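Local coordinates for protein glucokinase (Thermus thermophilus, PDB 3VOV) that probably phosphorylates glucose and related hexoses at the expense of ATP, as a zinc-containing hexokinase of the ROK family, at residues V4-G9 and I13-F18; K21-K26 and G285-A290; A258-Y263 and P273-A278. All coordinates share one frame; numbering follows the deposited sequence.

Overall arrangement
From the N terminus, contact 1 comes first: strands 3-8 and 12-18 form a beta hairpin, with three residues between segments 4-9 and 13-18. The chain then enters contact 2, where the loop 21-26 meets helix 284-299 across 258 intervening residues. Contacts 1 and 2 are in series, yet they touch, their centres about 7 Å apart, with Val17 backbone hydrogen-bonded to Leu24 and Leu286 packed on the hairpin. Contact 3 is nested inside the long loop that contact 2 closes. It ties helix 253-265 to the edge strand 275-277 of the second five-stranded sheet, with its centre about 30 Å from that of contact 1; helix 284-299 then returns the chain to the first sheet.

Contact 1: V4-G9 and I13-F18; sequences VGLDLG and IAAGVF
Strands 4-8 and 13-18 run antiparallel at 162°, with four backbone hydrogen bonds in the two hydrogen-bonded pairs, Gly5 with Gly16 and Asp7 with Ala14. The shortest joins Gly5 N to Gly16 O at 2.7 Å, and the return bond from Gly16 N to Gly5 O is 3.0 Å. In the other pair, Asp7 N reaches Ala14 O at 2.8 Å, and Ala14 N bonds back to Asp7 O. CA-H groups lend weaker support, as where Leu6 CA lies 3.2 Å from Ala14 O.

The non-hydrogen-bonded pairs send their side chains to one face. Leu6 has CG beside its backbone N (chi1 -66°), which helps bring CD2 across to Ala15 CB at 3.4 Å, tighter than usual for two carbons. At one end, Val4 CG2 meets Val17 CG2 at 4.1 Å, branch against branch. At the other, Leu8 CD1 lies against Ile13 CG1 at 3.8 Å and also brushes Ile13 CD1. Helix 36-54 packs on this face through Val4, Ile13 and Val17. Asp7 and Ala14 project from the other face, where Ala14 touches Leu286.

Alternate residues of strand 3-8 bond to strand 12-18; Val4, Leu6 and Leu8 bond on the other edge, mainly to strand 61-65. The hairpin strands are the first two of the five-stranded mixed sheet in this actin-like ATPase-clan fold, with 3-8 internal, and they combine directional bonding with apolar burial.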
ATOM      1  N   VAL B   4      37.186  22.552  18.429  1.00 20.21           N
ATOM      2  CA  VAL B   4      36.104  22.699  19.390  1.00 20.40           C
ATOM      3  C   VAL B   4      34.822  22.218  18.712  1.00 20.50           C
ATOM      4  O   VAL B   4      34.589  22.579  17.575  1.00 19.66           O
ATOM      5  CB  VAL B   4      35.912  24.163  19.790  1.00 21.22           C
ATOM      6  CG1 VAL B   4      34.651  24.337  20.627  1.00 23.37           C
ATOM      7  CG2 VAL B   4      37.188  24.680  20.555  1.00 23.81           C
ATOM      8  N   GLY B   5      34.053  21.348  19.385  1.00 19.13           N
ATOM      9  CA  GLY B   5      32.731  20.991  18.904  1.00 18.41           C
ATOM     10  C   GLY B   5      31.689  21.804  19.641  1.00 17.19           C
ATOM     11  O   GLY B   5      31.867  22.114  20.819  1.00 18.15           O
ATOM     12  N   LEU B   6      30.606  22.140  18.954  1.00 16.48           N
ATOM     13  CA  LEU B   6      29.443  22.778  19.575  1.00 16.95           C
ATOM     14  C   LEU B   6      28.196  22.043  19.105  1.00 18.18           C
ATOM     15  O   LEU B   6      28.089  21.703  17.908  1.00 18.49           O
ATOM     16  CB  LEU B   6      29.328  24.257  19.144  1.00 17.63           C
ATOM     17  CG  LEU B   6      30.410  25.228  19.599  1.00 18.77           C
ATOM     18  CD1 LEU B   6      30.414  26.584  18.833  1.00 16.69           C
ATOM     19  CD2 LEU B   6      30.171  25.462  21.106  1.00 19.52           C
ATOM     20  N   ASP B   7      27.248  21.793  20.005  1.00 18.27           N
ATOM     21  CA  ASP B   7      25.986  21.144  19.602  1.00 19.60           C
ATOM     22  C   ASP B   7      24.873  22.082  20.065  1.00 21.08           C
ATOM     23  O   ASP B   7      24.715  22.292  21.282  1.00 21.29           O
ATOM     24  CB  ASP B   7      25.849  19.725  20.219  1.00 20.46           C
ATOM     25  CG  ASP B   7      24.649  18.928  19.639  1.00 21.61           C
ATOM     26  OD1 ASP B   7      24.189  19.214  18.501  1.00 26.91           O
ATOM     27  OD2 ASP B   7      24.140  18.004  20.308  1.00 24.96           O
ATOM     28  N   LEU B   8      24.150  22.696  19.124  1.00 20.52           N
ATOM     29  CA  LEU B   8      23.167  23.694  19.481  1.00 21.60           C
ATOM     30  C   LEU B   8      21.814  23.003  19.552  1.00 22.67           C
ATOM     31  O   LEU B   8      21.319  22.579  18.531  1.00 23.20           O
ATOM     32  CB  LEU B   8      23.108  24.799  18.417  1.00 21.22           C
ATOM     33  CG  LEU B   8      21.908  25.773  18.503  1.00 21.34           C
ATOM     34  CD1 LEU B   8      21.903  26.619  19.866  1.00 20.45           C
ATOM     35  CD2 LEU B   8      21.868  26.711  17.269  1.00 22.19           C
ATOM     36  N   GLY B   9      21.235  22.870  20.747  1.00 24.21           N
ATOM     37  CA  GLY B   9      19.866  22.318  20.872  1.00 24.91           C
ATOM     38  C   GLY B   9      18.844  23.361  21.306  1.00 27.07           C
ATOM     39  O   GLY B   9      19.184  24.530  21.598  1.00 26.13           O
ATOM     40  N   ILE B  13      23.073  24.261  24.935  1.00 23.07           N
ATOM     41  CA  ILE B  13      24.252  24.247  24.075  1.00 21.46           C
ATOM     42  C   ILE B  13      25.320  23.397  24.777  1.00 21.76           C
ATOM     43  O   ILE B  13      25.606  23.618  25.956  1.00 20.36           O
ATOM     44  CB  ILE B  13      24.822  25.683  23.935  1.00 21.43           C
ATOM     45  CG1 ILE B  13      23.829  26.547  23.135  1.00 19.26           C
ATOM     46  CG2 ILE B  13      26.266  25.644  23.386  1.00 18.53           C
ATOM     47  CD1 ILE B  13      24.085  28.012  23.162  1.00 23.61           C
ATOM     48  N   ALA B  14      25.905  22.442  24.040  1.00 20.86           N
ATOM     49  CA  ALA B  14      27.073  21.703  24.490  1.00 20.66           C
ATOM     50  C   ALA B  14      28.332  22.117  23.729  1.00 20.46           C
ATOM     51  O   ALA B  14      28.288  22.395  22.505  1.00 19.10           O
ATOM     52  CB  ALA B  14      26.830  20.193  24.357  1.00 21.41           C
ATOM     53  N   ALA B  15      29.459  22.164  24.442  1.00 18.84           N
ATOM     54  CA  ALA B  15      30.713  22.522  23.833  1.00 18.51           C
ATOM     55  C   ALA B  15      31.854  21.640  24.359  1.00 19.54           C
ATOM     56  O   ALA B  15      31.810  21.212  25.513  1.00 20.22           O
ATOM     57  CB  ALA B  15      31.023  24.037  24.099  1.00 18.56           C
ATOM     58  N   GLY B  16      32.854  21.364  23.539  1.00 18.77           N
ATOM     59  CA  GLY B  16      34.037  20.708  24.084  1.00 19.83           C
ATOM     60  C   GLY B  16      35.157  20.749  23.106  1.00 20.35           C
ATOM     61  O   GLY B  16      34.906  20.729  21.897  1.00 19.63           O
ATOM     62  N   VAL B  17      36.386  20.851  23.631  1.00 19.91           N
ATOM     63  CA  VAL B  17      37.608  20.646  22.847  1.00 19.87           C
ATOM     64  C   VAL B  17      37.703  19.157  22.560  1.00 20.06           C
ATOM     65  O   VAL B  17      37.252  18.348  23.374  1.00 20.84           O
ATOM     66  CB  VAL B  17      38.887  21.173  23.589  1.00 19.92           C
ATOM     67  CG1 VAL B  17      40.152  20.874  22.805  1.00 20.21           C
ATOM     68  CG2 VAL B  17      38.784  22.705  23.836  1.00 20.08           C
ATOM     69  N   PHE B  18      38.198  18.807  21.384  1.00 18.62           N
ATOM     70  CA  PHE B  18      38.161  17.445  20.919  1.00 19.43           C
ATOM     71  C   PHE B  18      39.498  17.209  20.277  1.00 20.42           C
ATOM     72  O   PHE B  18      39.969  18.070  19.551  1.00 20.78           O
ATOM     73  CB  PHE B  18      37.068  17.301  19.852  1.00 17.60           C
ATOM     74  CG  PHE B  18      36.989  15.948  19.212  1.00 18.09           C
ATOM     75  CD1 PHE B  18      36.517  14.851  19.935  1.00 14.62           C
ATOM     76  CD2 PHE B  18      37.364  15.771  17.875  1.00 17.16           C
ATOM     77  CE1 PHE B  18      36.432  13.606  19.340  1.00 16.87           C
ATOM     78  CE2 PHE B  18      37.250  14.570  17.263  1.00 18.37           C
ATOM     79  CZ  PHE B  18      36.789  13.438  18.004  1.00 16.31           C
TER

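Contact 2: K21-K26 and G285-A290; sequences KRLLSK and GLLGAA
Leu23 reaches from the loop 21-26 to helix 285-290 and meets two consecutive leucines, Leu286 and Leu287, each crossing it at a slant. The backbones stay well apart, with the nearest CA atoms, those of Leu23 and Leu287, separated by 7.6 Å; the contact is made through side chains.

Each helix leucine uses its CD2 methyl, but on a different part of Leu23. Leu287 CD2 approaches the branch point, 3.8 Å from Leu23 CG, and lies 4.1 Å from Leu23 CD2. Leu286 CD2 instead sits nearer the end, 3.9 Å from Leu23 CD1 and 4.2 Å from Leu23 CD2. The Leu23 fork therefore lies between the two CD2 methyls, with CG nearest Leu287 and CD1 nearest Leu286.

The two helix leucines take different first torsions. The CB of Leu286 already points toward the loop, and CG, opposite the backbone N (chi1 178°), carries the chain outward. Leu287 CB leaves the helix at the side of the loop, and CG beside the backbone N (chi1 -69°) brings its end closer to Leu23. Lys26 adds a looser contact through CE, the carbon that carries NZ, 4.3 Å from Leu286 CD2. Its ammonium group continues past this apolar patch to a salt bridge with Glu283, just before the helix.

The same leucines also touch strand 12-18: Leu286 meets Ala14 and Leu287 meets Phe18, while Leu287 also meets helix 107-118. The arrangement is loop-to-helix packing at the margin of a mixed sheet: the connection between antiparallel strands 12-18 and 27-30 folds against the C-terminal helix, within a ROK-family member of the actin-like ATPase clan.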
ATOM      1  N   LYS B  21      39.768  11.964  18.909  1.00 22.43           N
ATOM      2  CA  LYS B  21      39.232  10.719  19.509  1.00 23.22           C
ATOM      3  C   LYS B  21      38.409  10.988  20.748  1.00 21.51           C
ATOM      4  O   LYS B  21      37.436  10.307  20.970  1.00 23.06           O
ATOM      5  CB  LYS B  21      40.365   9.723  19.882  1.00 23.37           C
ATOM      6  CG  LYS B  21      41.022   8.978  18.677  1.00 30.99           C
ATOM      7  CD  LYS B  21      39.949   8.384  17.696  1.00 37.93           C
ATOM      8  CE  LYS B  21      40.423   7.156  16.875  1.00 41.93           C
ATOM      9  NZ  LYS B  21      39.353   6.819  15.836  1.00 44.02           N
ATOM     10  N   ARG B  22      38.815  11.958  21.563  1.00 20.19           N
ATOM     11  CA  ARG B  22      38.188  12.213  22.863  1.00 19.21           C
ATOM     12  C   ARG B  22      37.918  13.657  23.089  1.00 19.01           C
ATOM     13  O   ARG B  22      38.657  14.518  22.604  1.00 18.40           O
ATOM     14  CB  ARG B  22      39.083  11.738  24.048  1.00 18.31           C
ATOM     15  CG  ARG B  22      39.321  10.245  24.081  1.00 19.47           C
ATOM     16  CD  ARG B  22      40.062   9.843  25.351  1.00 22.58           C
ATOM     17  NE  ARG B  22      40.098   8.401  25.474  1.00 23.18           N
ATOM     18  CZ  ARG B  22      40.994   7.622  24.891  1.00 22.68           C
ATOM     19  NH1 ARG B  22      41.966   8.157  24.159  1.00 22.92           N
ATOM     20  NH2 ARG B  22      40.947   6.306  25.102  1.00 26.65           N
ATOM     21  N   LEU B  23      36.852  13.925  23.849  1.00 19.79           N
ATOM     22  CA  LEU B  23      36.642  15.269  24.365  1.00 21.32           C
ATOM     23  C   LEU B  23      37.723  15.587  25.409  1.00 23.24           C
ATOM     24  O   LEU B  23      38.026  14.730  26.239  1.00 23.36           O
ATOM     25  CB  LEU B  23      35.277  15.343  25.024  1.00 20.54           C
ATOM     26  CG  LEU B  23      34.061  15.273  24.052  1.00 23.21           C
ATOM     27  CD1 LEU B  23      32.704  15.191  24.818  1.00 24.94           C
ATOM     28  CD2 LEU B  23      34.123  16.460  23.088  1.00 19.97           C
ATOM     29  N   LEU B  24      38.286  16.800  25.381  1.00 24.20           N
ATOM     30  CA  LEU B  24      39.186  17.232  26.464  1.00 26.09           C
ATOM     31  C   LEU B  24      38.487  18.100  27.478  1.00 27.05           C
ATOM     32  O   LEU B  24      39.067  18.394  28.528  1.00 28.76           O
ATOM     33  CB  LEU B  24      40.460  17.927  25.942  1.00 25.43           C
ATOM     34  CG  LEU B  24      41.213  17.135  24.863  1.00 27.53           C
ATOM     35  CD1 LEU B  24      42.398  17.909  24.279  1.00 28.15           C
ATOM     36  CD2 LEU B  24      41.651  15.766  25.345  1.00 27.90           C
ATOM     37  N   SER B  25      37.252  18.513  27.164  1.00 26.47           N
ATOM     38  CA  SER B  25      36.398  19.283  28.044  1.00 26.04           C
ATOM     39  C   SER B  25      34.952  19.098  27.637  1.00 26.08           C
ATOM     40  O   SER B  25      34.665  18.624  26.535  1.00 24.70           O
ATOM     41  CB  SER B  25      36.762  20.790  28.043  1.00 26.07           C
ATOM     42  OG  SER B  25      36.714  21.370  26.733  1.00 25.84           O
ATOM     43  N   LYS B  26      34.039  19.451  28.536  1.00 26.66           N
ATOM     44  CA  LYS B  26      32.611  19.409  28.244  1.00 27.55           C
ATOM     45  C   LYS B  26      31.804  20.456  29.021  1.00 28.28           C
ATOM     46  O   LYS B  26      31.711  20.390  30.244  1.00 28.38           O
ATOM     47  CB  LYS B  26      32.008  18.019  28.477  1.00 28.17           C
ATOM     48  CG  LYS B  26      30.564  18.003  28.036  1.00 30.54           C
ATOM     49  CD  LYS B  26      29.996  16.642  27.793  1.00 35.24           C
ATOM     50  CE  LYS B  26      28.522  16.771  27.402  1.00 34.05           C
ATOM     51  NZ  LYS B  26      27.876  15.451  27.528  1.00 38.13           N
ATOM     52  N   GLY B 285      25.943  13.994  19.134  1.00 17.60           N
ATOM     53  CA  GLY B 285      25.869  15.226  18.316  1.00 17.17           C
ATOM     54  C   GLY B 285      27.096  16.132  18.515  1.00 16.72           C
ATOM     55  O   GLY B 285      27.611  16.689  17.548  1.00 15.56           O
ATOM     56  N   LEU B 286      27.518  16.311  19.782  1.00 17.05           N
ATOM     57  CA  LEU B 286      28.720  17.082  20.119  1.00 17.05           C
ATOM     58  C   LEU B 286      29.940  16.438  19.487  1.00 16.98           C
ATOM     59  O   LEU B 286      30.736  17.128  18.833  1.00 18.01           O
ATOM     60  CB  LEU B 286      28.907  17.221  21.659  1.00 17.18           C
ATOM     61  CG  LEU B 286      30.172  17.972  22.105  1.00 18.58           C
ATOM     62  CD1 LEU B 286      30.253  19.334  21.500  1.00 17.10           C
ATOM     63  CD2 LEU B 286      30.316  18.075  23.664  1.00 18.94           C
ATOM     64  N   LEU B 287      30.108  15.132  19.691  1.00 16.73           N
ATOM     65  CA  LEU B 287      31.223  14.391  19.067  1.00 17.40           C
ATOM     66  C   LEU B 287      31.244  14.545  17.541  1.00 16.09           C
ATOM     67  O   LEU B 287      32.291  14.823  16.955  1.00 14.66           O
ATOM     68  CB  LEU B 287      31.173  12.900  19.463  1.00 16.93           C
ATOM     69  CG  LEU B 287      31.498  12.645  20.939  1.00 19.04           C
ATOM     70  CD1 LEU B 287      31.170  11.191  21.373  1.00 20.16           C
ATOM     71  CD2 LEU B 287      32.995  12.967  21.225  1.00 19.04           C
ATOM     72  N   GLY B 288      30.074  14.418  16.893  1.00 14.65           N
ATOM     73  CA  GLY B 288      30.053  14.530  15.409  1.00 14.20           C
ATOM     74  C   GLY B 288      30.290  15.964  14.946  1.00 13.92           C
ATOM     75  O   GLY B 288      30.800  16.187  13.857  1.00 13.98           O
ATOM     76  N   ALA B 289      29.861  16.945  15.731  1.00 14.91           N
ATOM     77  CA  ALA B 289      30.159  18.361  15.381  1.00 16.04           C
ATOM     78  C   ALA B 289      31.673  18.591  15.473  1.00 16.54           C
ATOM     79  O   ALA B 289      32.289  19.231  14.619  1.00 18.04           O
ATOM     80  CB  ALA B 289      29.428  19.298  16.324  1.00 16.97           C
ATOM     81  N   ALA B 290      32.277  18.043  16.501  1.00 17.33           N
ATOM     82  CA  ALA B 290      33.720  18.159  16.615  1.00 17.54           C
ATOM     83  C   ALA B 290      34.411  17.416  15.484  1.00 18.01           C
ATOM     84  O   ALA B 290      35.332  17.935  14.881  1.00 18.29           O
ATOM     85  CB  ALA B 290      34.197  17.660  17.997  1.00 16.72           C
TER

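Contact 3: A258-Y263 and P273-A278; sequences ALLEAY and PPLRRA
Tyr263 and Leu275 make a CH-pi contact: Leu275 CD2 stands over one face of the phenol ring, 3.9 Å from its centroid and 15° off the normal. It is displaced toward the rim, with Tyr263 CG 3.8 Å away.

A hydrogen bond joins the same tyrosine to the loop ahead of the strand. Tyr263 OH donates to Pro273 O at 2.7 Å, with the acceptor at the ring edge and in its plane. The hydroxyl lies above the carbonyl plane, 36° out of it. Its CB points toward the strand segment, and CG, opposite the backbone N (chi1 177°), carries the hydroxyl to Pro273. Pro273 CD also packs beside the hydroxyl.

Apolar contacts converge on that leucine methyl. Leu259 CD2 approaches Leu275 CD2 to 3.7 Å, the side chains crossing at roughly a right angle, and Leu260 CD2 follows at 4.0 Å. One methyl thus meets three side chains of helix 253-265.

Strand 275-277 edges its sheet within the chain, backbone hydrogen-bonded to strand 240-244, and helix 253-265 links these parallel neighbours in a beta-alpha-beta crossover. Val241 and Leu243 extend the apolar layer under that helix. Helix 212-236 flanks it, and Arg151 of a second subunit packs on Pro273 and Pro274.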
ATOM      1  N   ALA B 258      10.711  -7.065  16.399  1.00 20.85           N
ATOM      2  CA  ALA B 258       9.859  -6.939  15.225  1.00 19.00           C
ATOM      3  C   ALA B 258      10.588  -6.147  14.160  1.00 17.71           C
ATOM      4  O   ALA B 258      10.508  -6.462  13.011  1.00 16.86           O
ATOM      5  CB  ALA B 258       8.549  -6.279  15.586  1.00 18.35           C
ATOM      6  N   LEU B 259      11.336  -5.131  14.555  1.00 17.82           N
ATOM      7  CA  LEU B 259      12.085  -4.332  13.613  1.00 18.39           C
ATOM      8  C   LEU B 259      13.167  -5.174  12.921  1.00 19.04           C
ATOM      9  O   LEU B 259      13.336  -5.140  11.715  1.00 18.45           O
ATOM     10  CB  LEU B 259      12.736  -3.195  14.385  1.00 18.49           C
ATOM     11  CG  LEU B 259      13.449  -2.108  13.632  1.00 19.24           C
ATOM     12  CD1 LEU B 259      13.428  -0.861  14.577  1.00 19.43           C
ATOM     13  CD2 LEU B 259      14.878  -2.539  13.314  1.00 21.06           C
ATOM     14  N   LEU B 260      13.945  -5.880  13.714  1.00 20.14           N
ATOM     15  CA  LEU B 260      14.992  -6.739  13.193  1.00 21.94           C
ATOM     16  C   LEU B 260      14.454  -7.830  12.282  1.00 21.44           C
ATOM     17  O   LEU B 260      15.071  -8.156  11.278  1.00 20.66           O
ATOM     18  CB  LEU B 260      15.676  -7.416  14.365  1.00 23.12           C
ATOM     19  CG  LEU B 260      16.845  -6.711  14.976  1.00 28.37           C
ATOM     20  CD1 LEU B 260      17.343  -7.639  16.115  1.00 32.61           C
ATOM     21  CD2 LEU B 260      17.890  -6.619  13.835  1.00 33.19           C
ATOM     22  N   GLU B 261      13.308  -8.404  12.652  1.00 21.64           N
ATOM     23  CA  GLU B 261      12.692  -9.428  11.811  0.50 21.66           C
ATOM     24  C   GLU B 261      12.260  -8.837  10.449  1.00 21.59           C
ATOM     25  O   GLU B 261      12.498  -9.462   9.401  1.00 19.85           O
ATOM     26  CB  GLU B 261      11.538 -10.127  12.548  0.50 21.36           C
ATOM     27  CG  GLU B 261      10.776 -11.208  11.728  0.50 22.81           C
ATOM     28  CD  GLU B 261      11.630 -12.401  11.263  0.50 23.66           C
ATOM     29  OE1 GLU B 261      11.135 -13.146  10.378  0.50 24.91           O
ATOM     30  OE2 GLU B 261      12.774 -12.594  11.754  0.50 21.45           O
ATOM     31  N   ALA B 262      11.690  -7.625  10.441  1.00 20.67           N
ATOM     32  CA  ALA B 262      11.299  -6.985   9.149  1.00 20.37           C
ATOM     33  C   ALA B 262      12.548  -6.698   8.284  1.00 19.52           C
ATOM     34  O   ALA B 262      12.563  -6.938   7.082  1.00 18.54           O
ATOM     35  CB  ALA B 262      10.471  -5.695   9.375  1.00 19.88           C
ATOM     36  N   TYR B 263      13.604  -6.204   8.927  1.00 20.13           N
ATOM     37  CA  TYR B 263      14.880  -5.915   8.232  1.00 18.47           C
ATOM     38  C   TYR B 263      15.415  -7.213   7.588  1.00 19.69           C
ATOM     39  O   TYR B 263      15.785  -7.235   6.409  1.00 18.54           O
ATOM     40  CB  TYR B 263      15.852  -5.324   9.273  1.00 18.91           C
ATOM     41  CG  TYR B 263      17.276  -5.024   8.783  1.00 18.54           C
ATOM     42  CD1 TYR B 263      17.552  -3.874   8.042  1.00 20.01           C
ATOM     43  CD2 TYR B 263      18.337  -5.866   9.127  1.00 18.16           C
ATOM     44  CE1 TYR B 263      18.863  -3.600   7.589  1.00 16.78           C
ATOM     45  CE2 TYR B 263      19.628  -5.585   8.748  1.00 18.26           C
ATOM     46  CZ  TYR B 263      19.886  -4.456   7.987  1.00 18.27           C
ATOM     47  OH  TYR B 263      21.184  -4.206   7.598  1.00 19.62           O
ATOM     48  N   PRO B 273      23.761  -6.177   5.983  1.00 21.23           N
ATOM     49  CA  PRO B 273      24.732  -5.603   6.898  1.00 20.62           C
ATOM     50  C   PRO B 273      24.270  -5.823   8.321  1.00 20.73           C
ATOM     51  O   PRO B 273      23.057  -5.889   8.567  1.00 19.61           O
ATOM     52  CB  PRO B 273      24.713  -4.094   6.547  1.00 19.97           C
ATOM     53  CG  PRO B 273      24.258  -4.054   5.113  1.00 21.35           C
ATOM     54  CD  PRO B 273      23.153  -5.141   5.142  1.00 21.07           C
ATOM     55  N   PRO B 274      25.219  -5.943   9.260  1.00 20.82           N
ATOM     56  CA  PRO B 274      24.835  -5.942  10.675  1.00 21.35           C
ATOM     57  C   PRO B 274      24.042  -4.688  11.022  1.00 21.44           C
ATOM     58  O   PRO B 274      24.398  -3.592  10.579  1.00 20.94           O
ATOM     59  CB  PRO B 274      26.179  -5.897  11.410  1.00 20.77           C
ATOM     60  CG  PRO B 274      27.170  -6.462  10.442  1.00 21.55           C
ATOM     61  CD  PRO B 274      26.683  -6.081   9.076  1.00 22.19           C
ATOM     62  N   LEU B 275      22.982  -4.859  11.809  1.00 21.87           N
ATOM     63  CA  LEU B 275      22.224  -3.715  12.345  1.00 21.74           C
ATOM     64  C   LEU B 275      22.543  -3.592  13.822  1.00 21.55           C
ATOM     65  O   LEU B 275      22.361  -4.573  14.584  1.00 20.42           O
ATOM     66  CB  LEU B 275      20.702  -3.899  12.079  1.00 21.27           C
ATOM     67  CG  LEU B 275      19.606  -2.934  12.648  1.00 25.71           C
ATOM     68  CD1 LEU B 275      19.943  -1.487  12.590  1.00 30.88           C
ATOM     69  CD2 LEU B 275      18.258  -3.106  11.930  1.00 21.76           C
ATOM     70  N   ARG B 276      23.043  -2.414  14.239  1.00 19.96           N
ATOM     71  CA  ARG B 276      23.590  -2.234  15.602  1.00 20.96           C
ATOM     72  C   ARG B 276      22.958  -1.048  16.305  1.00 20.68           C
ATOM     73  O   ARG B 276      22.660  -0.035  15.660  1.00 20.29           O
ATOM     74  CB  ARG B 276      25.133  -2.009  15.576  1.00 20.63           C
ATOM     75  CG  ARG B 276      25.900  -3.208  15.073  1.00 22.78           C
ATOM     76  CD  ARG B 276      27.426  -3.022  15.224  1.00 24.47           C
ATOM     77  NE  ARG B 276      28.173  -4.061  14.498  1.00 20.86           N
ATOM     78  CZ  ARG B 276      29.387  -3.901  13.984  1.00 25.76           C
ATOM     79  NH1 ARG B 276      29.992  -4.938  13.398  1.00 20.83           N
ATOM     80  NH2 ARG B 276      30.001  -2.718  14.036  1.00 20.68           N
ATOM     81  N   ARG B 277      22.769  -1.159  17.613  1.00 20.74           N
ATOM     82  CA  ARG B 277      22.271  -0.042  18.425  1.00 22.14           C
ATOM     83  C   ARG B 277      23.333   1.050  18.486  1.00 21.60           C
ATOM     84  O   ARG B 277      24.506   0.743  18.758  1.00 21.06           O
ATOM     85  CB  ARG B 277      22.100  -0.506  19.866  1.00 22.96           C
ATOM     86  CG  ARG B 277      20.833  -1.200  20.133  1.00 30.53           C
ATOM     87  CD  ARG B 277      20.623  -1.491  21.624  1.00 34.30           C
ATOM     88  NE  ARG B 277      19.299  -2.096  21.789  1.00 38.88           N
ATOM     89  CZ  ARG B 277      18.283  -1.500  22.410  1.00 38.89           C
ATOM     90  NH1 ARG B 277      18.452  -0.298  22.977  1.00 36.40           N
ATOM     91  NH2 ARG B 277      17.110  -2.121  22.485  1.00 39.18           N
ATOM     92  N   ALA B 278      22.939   2.302  18.295  1.00 21.34           N
ATOM     93  CA  ALA B 278      23.878   3.435  18.506  1.00 22.52           C
ATOM     94  C   ALA B 278      24.481   3.355  19.910  1.00 23.57           C
ATOM     95  O   ALA B 278      23.753   3.066  20.853  1.00 23.65           O
ATOM     96  CB  ALA B 278      23.180   4.780  18.298  1.00 22.48           C
TER